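Local structure of STU0660 (Streptococcus thermophilus, 3ZTH) at residues I78-Q89 and N177-M187. The protein is a large Csn2-type Cas protein that takes part in CRISPR-mediated bacterial immunity, binds magnesium and probably acts by binding DNA. Sequence-based numbering, arbitrary orientation.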
ATOM      1  N   ILE A  78      25.218  13.874  -7.241  1.00 29.36           N
ATOM      2  CA  ILE A  78      24.427  14.618  -6.271  1.00 30.66           C
ATOM      3  C   ILE A  78      23.926  15.902  -6.905  1.00 31.23           C
ATOM      4  O   ILE A  78      24.717  16.777  -7.261  1.00 31.94           O
ATOM      5  CB  ILE A  78      25.210  15.020  -5.030  1.00 28.30           C
ATOM      6  CG1 ILE A  78      25.601  13.785  -4.225  1.00 28.86           C
ATOM      7  CG2 ILE A  78      24.358  15.969  -4.195  1.00 28.76           C
ATOM      8  CD1 ILE A  78      26.291  14.110  -2.894  1.00 26.99           C
ATOM      9  N   ASP A  79      22.611  16.017  -7.032  1.00 32.67           N
ATOM     10  CA  ASP A  79      22.022  17.200  -7.632  1.00 32.60           C
ATOM     11  C   ASP A  79      21.532  18.190  -6.594  1.00 30.38           C
ATOM     12  O   ASP A  79      20.720  17.857  -5.744  1.00 30.54           O
ATOM     13  CB  ASP A  79      20.852  16.819  -8.534  1.00 36.62           C
ATOM     14  CG  ASP A  79      20.455  17.950  -9.462  1.00 39.38           C
ATOM     15  OD1 ASP A  79      19.638  18.797  -9.044  1.00 42.91           O
ATOM     16  OD2 ASP A  79      20.974  18.005 -10.598  1.00 39.33           O
ATOM     17  N   ILE A  80      22.039  19.413  -6.665  1.00 29.76           N
ATOM     18  CA  ILE A  80      21.620  20.458  -5.753  1.00 29.11           C
ATOM     19  C   ILE A  80      21.072  21.638  -6.549  1.00 29.53           C
ATOM     20  O   ILE A  80      21.819  22.489  -7.025  1.00 29.34           O
ATOM     21  CB  ILE A  80      22.779  20.907  -4.851  1.00 28.98           C
ATOM     22  CG1 ILE A  80      23.105  19.786  -3.859  1.00 32.81           C
ATOM     23  CG2 ILE A  80      22.405  22.163  -4.093  1.00 26.22           C
ATOM     24  CD1 ILE A  80      24.207  20.138  -2.881  1.00 36.62           C
ATOM     25  N   SER A  81      19.753  21.664  -6.706  1.00 30.57           N
ATOM     26  CA  SER A  81      19.086  22.728  -7.441  1.00 31.75           C
ATOM     27  C   SER A  81      18.231  23.575  -6.520  1.00 31.99           C
ATOM     28  O   SER A  81      17.512  24.457  -6.974  1.00 35.31           O
ATOM     29  CB  SER A  81      18.232  22.145  -8.568  1.00 30.36           C
ATOM     30  OG  SER A  81      19.065  21.628  -9.598  1.00 34.38           O
ATOM     31  N   SER A  82      18.318  23.298  -5.223  1.00 30.86           N
ATOM     32  CA  SER A  82      17.580  24.054  -4.215  1.00 32.53           C
ATOM     33  C   SER A  82      18.162  23.734  -2.848  1.00 34.05           C
ATOM     34  O   SER A  82      18.830  22.709  -2.676  1.00 34.00           O
ATOM     35  CB  SER A  82      16.106  23.666  -4.208  1.00 30.27           C
ATOM     36  OG  SER A  82      15.929  22.412  -3.569  1.00 31.50           O
ATOM     37  N   PHE A  83      17.915  24.600  -1.872  1.00 34.52           N
ATOM     38  CA  PHE A  83      18.417  24.318  -0.539  1.00 37.19           C
ATOM     39  C   PHE A  83      17.706  23.093   0.052  1.00 38.12           C
ATOM     40  O   PHE A  83      18.221  22.438   0.966  1.00 38.08           O
ATOM     41  CB  PHE A  83      18.252  25.532   0.368  1.00 37.29           C
ATOM     42  CG  PHE A  83      19.295  26.586   0.151  1.00 39.32           C
ATOM     43  CD1 PHE A  83      20.649  26.253   0.170  1.00 40.32           C
ATOM     44  CD2 PHE A  83      18.936  27.905  -0.077  1.00 39.16           C
ATOM     45  CE1 PHE A  83      21.627  27.219  -0.039  1.00 40.56           C
ATOM     46  CE2 PHE A  83      19.911  28.881  -0.287  1.00 42.24           C
ATOM     47  CZ  PHE A  83      21.257  28.536  -0.267  1.00 41.03           C
ATOM     48  N   LYS A  84      16.534  22.765  -0.481  1.00 37.78           N
ATOM     49  CA  LYS A  84      15.812  21.608   0.020  1.00 38.27           C
ATOM     50  C   LYS A  84      16.595  20.350  -0.335  1.00 37.75           C
ATOM     51  O   LYS A  84      16.637  19.400   0.448  1.00 37.38           O
ATOM     52  CB  LYS A  84      14.409  21.534  -0.579  1.00 40.14           C
ATOM     53  CG  LYS A  84      13.617  20.320  -0.103  1.00 43.92           C
ATOM     54  CD  LYS A  84      12.335  20.133  -0.901  1.00 49.06           C
ATOM     55  CE  LYS A  84      11.629  18.831  -0.523  1.00 52.42           C
ATOM     56  NZ  LYS A  84      10.416  18.576  -1.367  1.00 54.77           N
ATOM     57  N   ASP A  85      17.217  20.340  -1.512  1.00 36.66           N
ATOM     58  CA  ASP A  85      18.005  19.181  -1.919  1.00 37.94           C
ATOM     59  C   ASP A  85      19.198  19.035  -0.982  1.00 38.37           C
ATOM     60  O   ASP A  85      19.633  17.924  -0.663  1.00 37.32           O
ATOM     61  CB  ASP A  85      18.521  19.331  -3.352  1.00 38.36           C
ATOM     62  CG  ASP A  85      17.416  19.341  -4.370  1.00 39.18           C
ATOM     63  OD1 ASP A  85      16.378  18.696  -4.116  1.00 41.32           O
ATOM     64  OD2 ASP A  85      17.592  19.976  -5.431  1.00 38.54           O
ATOM     65  N   LEU A  86      19.725  20.173  -0.548  1.00 38.10           N
ATOM     66  CA  LEU A  86      20.858  20.183   0.348  1.00 39.02           C
ATOM     67  C   LEU A  86      20.465  19.584   1.708  1.00 40.38           C
ATOM     68  O   LEU A  86      21.171  18.721   2.245  1.00 40.31           O
ATOM     69  CB  LEU A  86      21.378  21.609   0.486  1.00 38.77           C
ATOM     70  CG  LEU A  86      22.783  21.730   1.078  1.00 40.85           C
ATOM     71  CD1 LEU A  86      23.461  22.975   0.517  1.00 40.97           C
ATOM     72  CD2 LEU A  86      22.705  21.760   2.603  1.00 38.18           C
ATOM     73  N   LEU A  87      19.338  20.024   2.262  1.00 39.83           N
ATOM     74  CA  LEU A  87      18.887  19.474   3.534  1.00 39.83           C
ATOM     75  C   LEU A  87      18.693  17.962   3.399  1.00 40.94           C
ATOM     76  O   LEU A  87      19.065  17.196   4.292  1.00 40.45           O
ATOM     77  CB  LEU A  87      17.570  20.117   3.964  1.00 38.35           C
ATOM     78  CG  LEU A  87      16.913  19.525   5.220  1.00 38.10           C
ATOM     79  CD1 LEU A  87      17.855  19.643   6.411  1.00 35.63           C
ATOM     80  CD2 LEU A  87      15.608  20.246   5.499  1.00 34.58           C
ATOM     81  N   GLU A  88      18.119  17.538   2.274  1.00 43.26           N
ATOM     82  CA  GLU A  88      17.873  16.118   2.020  1.00 44.98           C
ATOM     83  C   GLU A  88      19.146  15.282   1.983  1.00 43.65           C
ATOM     84  O   GLU A  88      19.137  14.116   2.380  1.00 43.14           O
ATOM     85  CB  GLU A  88      17.088  15.939   0.718  1.00 48.08           C
ATOM     86  CG  GLU A  88      15.581  15.843   0.935  1.00 57.47           C
ATOM     87  CD  GLU A  88      14.768  16.003  -0.348  1.00 62.70           C
ATOM     88  OE1 GLU A  88      15.156  15.416  -1.389  1.00 64.47           O
ATOM     89  OE2 GLU A  88      13.730  16.709  -0.304  1.00 63.88           O
ATOM     90  N   GLN A  89      20.242  15.873   1.517  1.00 42.19           N
ATOM     91  CA  GLN A  89      21.503  15.148   1.468  1.00 42.22           C
ATOM     92  C   GLN A  89      22.100  14.972   2.860  1.00 42.73           C
ATOM     93  O   GLN A  89      22.996  14.152   3.064  1.00 41.98           O
ATOM     94  CB  GLN A  89      22.515  15.868   0.572  1.00 40.84           C
ATOM     95  CG  GLN A  89      22.257  15.706  -0.910  1.00 36.55           C
ATOM     96  CD  GLN A  89      22.116  14.255  -1.330  1.00 34.95           C
ATOM     97  OE1 GLN A  89      23.009  13.430  -1.117  1.00 33.19           O
ATOM     98  NE2 GLN A  89      20.984  13.939  -1.940  1.00 34.30           N
ATOM     99  N   ASN A 177      22.234  31.020   4.449  1.00 35.82           N
ATOM    100  CA  ASN A 177      22.452  30.299   3.201  1.00 35.16           C
ATOM    101  C   ASN A 177      23.900  29.868   2.983  1.00 34.71           C
ATOM    102  O   ASN A 177      24.150  28.721   2.615  1.00 33.26           O
ATOM    103  CB  ASN A 177      21.943  31.123   2.009  1.00 35.52           C
ATOM    104  CG  ASN A 177      20.422  31.151   1.931  1.00 34.96           C
ATOM    105  OD1 ASN A 177      19.748  30.472   2.698  1.00 38.01           O
ATOM    106  ND2 ASN A 177      19.881  31.929   1.005  1.00 31.11           N
ATOM    107  N   ILE A 178      24.854  30.770   3.214  1.00 34.89           N
ATOM    108  CA  ILE A 178      26.262  30.425   3.035  1.00 32.90           C
ATOM    109  C   ILE A 178      26.633  29.304   4.013  1.00 34.03           C
ATOM    110  O   ILE A 178      27.423  28.422   3.679  1.00 32.98           O
ATOM    111  CB  ILE A 178      27.190  31.669   3.238  1.00 33.37           C
ATOM    112  CG1 ILE A 178      28.646  31.317   2.925  1.00 29.69           C
ATOM    113  CG2 ILE A 178      27.104  32.165   4.661  1.00 32.36           C
ATOM    114  CD1 ILE A 178      28.872  30.735   1.549  1.00 30.19           C
ATOM    115  N   ASP A 179      26.047  29.318   5.213  1.00 35.24           N
ATOM    116  CA  ASP A 179      26.332  28.260   6.187  1.00 34.69           C
ATOM    117  C   ASP A 179      25.774  26.932   5.708  1.00 33.99           C
ATOM    118  O   ASP A 179      26.375  25.878   5.947  1.00 34.18           O
ATOM    119  CB  ASP A 179      25.734  28.568   7.561  1.00 38.19           C
ATOM    120  CG  ASP A 179      26.457  29.693   8.280  1.00 41.83           C
ATOM    121  OD1 ASP A 179      27.708  29.690   8.310  1.00 41.05           O
ATOM    122  OD2 ASP A 179      25.766  30.576   8.830  1.00 45.75           O
ATOM    123  N   LYS A 180      24.615  26.980   5.048  1.00 31.56           N
ATOM    124  CA  LYS A 180      23.992  25.768   4.527  1.00 29.97           C
ATOM    125  C   LYS A 180      24.968  25.059   3.592  1.00 29.91           C
ATOM    126  O   LYS A 180      25.190  23.843   3.689  1.00 28.19           O
ATOM    127  CB  LYS A 180      22.717  26.101   3.754  1.00 30.10           C
ATOM    128  CG  LYS A 180      21.486  26.345   4.607  1.00 29.36           C
ATOM    129  CD  LYS A 180      20.246  26.370   3.710  1.00 32.14           C
ATOM    130  CE  LYS A 180      19.632  27.756   3.567  1.00 32.49           C
ATOM    131  NZ  LYS A 180      18.730  28.096   4.697  1.00 29.56           N
ATOM    132  N   LEU A 181      25.565  25.838   2.699  1.00 29.23           N
ATOM    133  CA  LEU A 181      26.510  25.303   1.735  1.00 30.19           C
ATOM    134  C   LEU A 181      27.776  24.812   2.433  1.00 31.79           C
ATOM    135  O   LEU A 181      28.278  23.721   2.137  1.00 33.23           O
ATOM    136  CB  LEU A 181      26.843  26.383   0.699  1.00 30.70           C
ATOM    137  CG  LEU A 181      25.664  26.854  -0.172  1.00 29.48           C
ATOM    138  CD1 LEU A 181      26.050  28.113  -0.919  1.00 28.49           C
ATOM    139  CD2 LEU A 181      25.247  25.747  -1.145  1.00 25.81           C
ATOM    140  N   SER A 182      28.280  25.607   3.371  1.00 30.42           N
ATOM    141  CA  SER A 182      29.484  25.242   4.106  1.00 31.28           C
ATOM    142  C   SER A 182      29.329  23.926   4.861  1.00 31.38           C
ATOM    143  O   SER A 182      30.202  23.050   4.788  1.00 30.99           O
ATOM    144  CB  SER A 182      29.860  26.357   5.072  1.00 29.94           C
ATOM    145  OG  SER A 182      30.129  27.543   4.355  1.00 30.57           O
ATOM    146  N   LEU A 183      28.224  23.783   5.586  1.00 31.03           N
ATOM    147  CA  LEU A 183      27.981  22.551   6.328  1.00 31.80           C
ATOM    148  C   LEU A 183      27.943  21.376   5.353  1.00 33.30           C
ATOM    149  O   LEU A 183      28.527  20.321   5.613  1.00 31.95           O
ATOM    150  CB  LEU A 183      26.665  22.644   7.100  1.00 31.49           C
ATOM    151  CG  LEU A 183      26.729  23.561   8.323  1.00 32.48           C
ATOM    152  CD1 LEU A 183      25.334  23.764   8.895  1.00 32.71           C
ATOM    153  CD2 LEU A 183      27.666  22.957   9.370  1.00 29.65           C
ATOM    154  N   PHE A 184      27.264  21.568   4.224  1.00 33.87           N
ATOM    155  CA  PHE A 184      27.173  20.521   3.213  1.00 32.47           C
ATOM    156  C   PHE A 184      28.553  20.156   2.680  1.00 32.73           C
ATOM    157  O   PHE A 184      28.889  18.974   2.557  1.00 33.32           O
ATOM    158  CB  PHE A 184      26.295  20.976   2.049  1.00 32.49           C
ATOM    159  CG  PHE A 184      26.370  20.078   0.847  1.00 31.34           C
ATOM    160  CD1 PHE A 184      25.703  18.860   0.826  1.00 32.29           C
ATOM    161  CD2 PHE A 184      27.124  20.445  -0.264  1.00 30.62           C
ATOM    162  CE1 PHE A 184      25.782  18.017  -0.288  1.00 31.52           C
ATOM    163  CE2 PHE A 184      27.211  19.610  -1.378  1.00 30.33           C
ATOM    164  CZ  PHE A 184      26.537  18.395  -1.388  1.00 30.31           C
ATOM    165  N   LEU A 185      29.350  21.167   2.348  1.00 32.62           N
ATOM    166  CA  LEU A 185      30.688  20.915   1.825  1.00 33.57           C
ATOM    167  C   LEU A 185      31.569  20.217   2.855  1.00 33.73           C
ATOM    168  O   LEU A 185      32.371  19.347   2.509  1.00 32.16           O
ATOM    169  CB  LEU A 185      31.332  22.224   1.365  1.00 33.57           C
ATOM    170  CG  LEU A 185      30.682  22.808   0.107  1.00 35.51           C
ATOM    171  CD1 LEU A 185      31.362  24.114  -0.270  1.00 34.50           C
ATOM    172  CD2 LEU A 185      30.783  21.797  -1.041  1.00 33.22           C
ATOM    173  N   GLU A 186      31.410  20.596   4.120  1.00 34.75           N
ATOM    174  CA  GLU A 186      32.175  19.985   5.199  1.00 38.20           C
ATOM    175  C   GLU A 186      31.857  18.499   5.314  1.00 38.64           C
ATOM    176  O   GLU A 186      32.758  17.673   5.499  1.00 38.02           O
ATOM    177  CB  GLU A 186      31.852  20.643   6.524  1.00 41.79           C
ATOM    178  CG  GLU A 186      32.733  21.790   6.890  1.00 48.57           C
ATOM    179  CD  GLU A 186      32.847  21.900   8.385  1.00 54.81           C
ATOM    180  OE1 GLU A 186      33.393  20.950   8.996  1.00 57.33           O
ATOM    181  OE2 GLU A 186      32.384  22.916   8.948  1.00 56.75           O
HETATM  182  N   MSE A 187      30.570  18.168   5.229  1.00 37.43           N
HETATM  183  CA  MSE A 187      30.155  16.778   5.302  1.00 38.58           C
HETATM  184  C   MSE A 187      30.737  16.027   4.116  1.00 37.31           C
HETATM  185  O   MSE A 187      31.215  14.901   4.257  1.00 35.15           O
HETATM  186  CB  MSE A 187      28.637  16.658   5.281  1.00 41.06           C
HETATM  187  CG  MSE A 187      28.173  15.212   5.206  1.00 48.55           C
HETATM  188 SE   MSE A 187      26.314  14.971   5.644  1.00 57.65          SE
HETATM  189  CE  MSE A 187      25.543  15.385   3.935  1.00 57.96           C
TER
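Phe-83 and Phe-184 each push a ring across to the opposite segment. Over the centre of one face of Phe-83 lies the aliphatic end of Lys-180, its CE 3.7 Å from the ring centroid in a CH-pi contact; two bends near the end of its chain lay it across the ring. NZ, 5.0 Å from that centroid, adds at most a weak cation-pi attraction. Leu-181 CG meets the ring edge near its plane, while the Asn-177 amide, its plane 39° from the ring's, comes against CE2 and CZ. Tyr-32 of the third subunit meets Phe-83 edge-to-face.

Phe-184, its CG anti to the backbone N (chi1 168°), reaches toward strand 76-80, where Ile-80 CD1 stands 3.6 Å from the Phe-184 ring centroid, over the face but offset toward the rim. Gln-89 CB touches the ring edge at CE1 (4.0 Å). Between the two rings Leu-86 splits its branches: CD1 packs 3.7 Å from Leu-181 CD2, and CD2 lies 3.7 Å from Phe-184 CB.

With no hydrogen bond across this buried joint, the seating of helix 177-192 on strand 76-80 and helix 83-89 rests on apolar shape; Asn-177 ND2, Lys-180 NZ and Gln-89 OE1 instead hydrogen-bond Phe-209 O, Val-175 O and Leu-97 N.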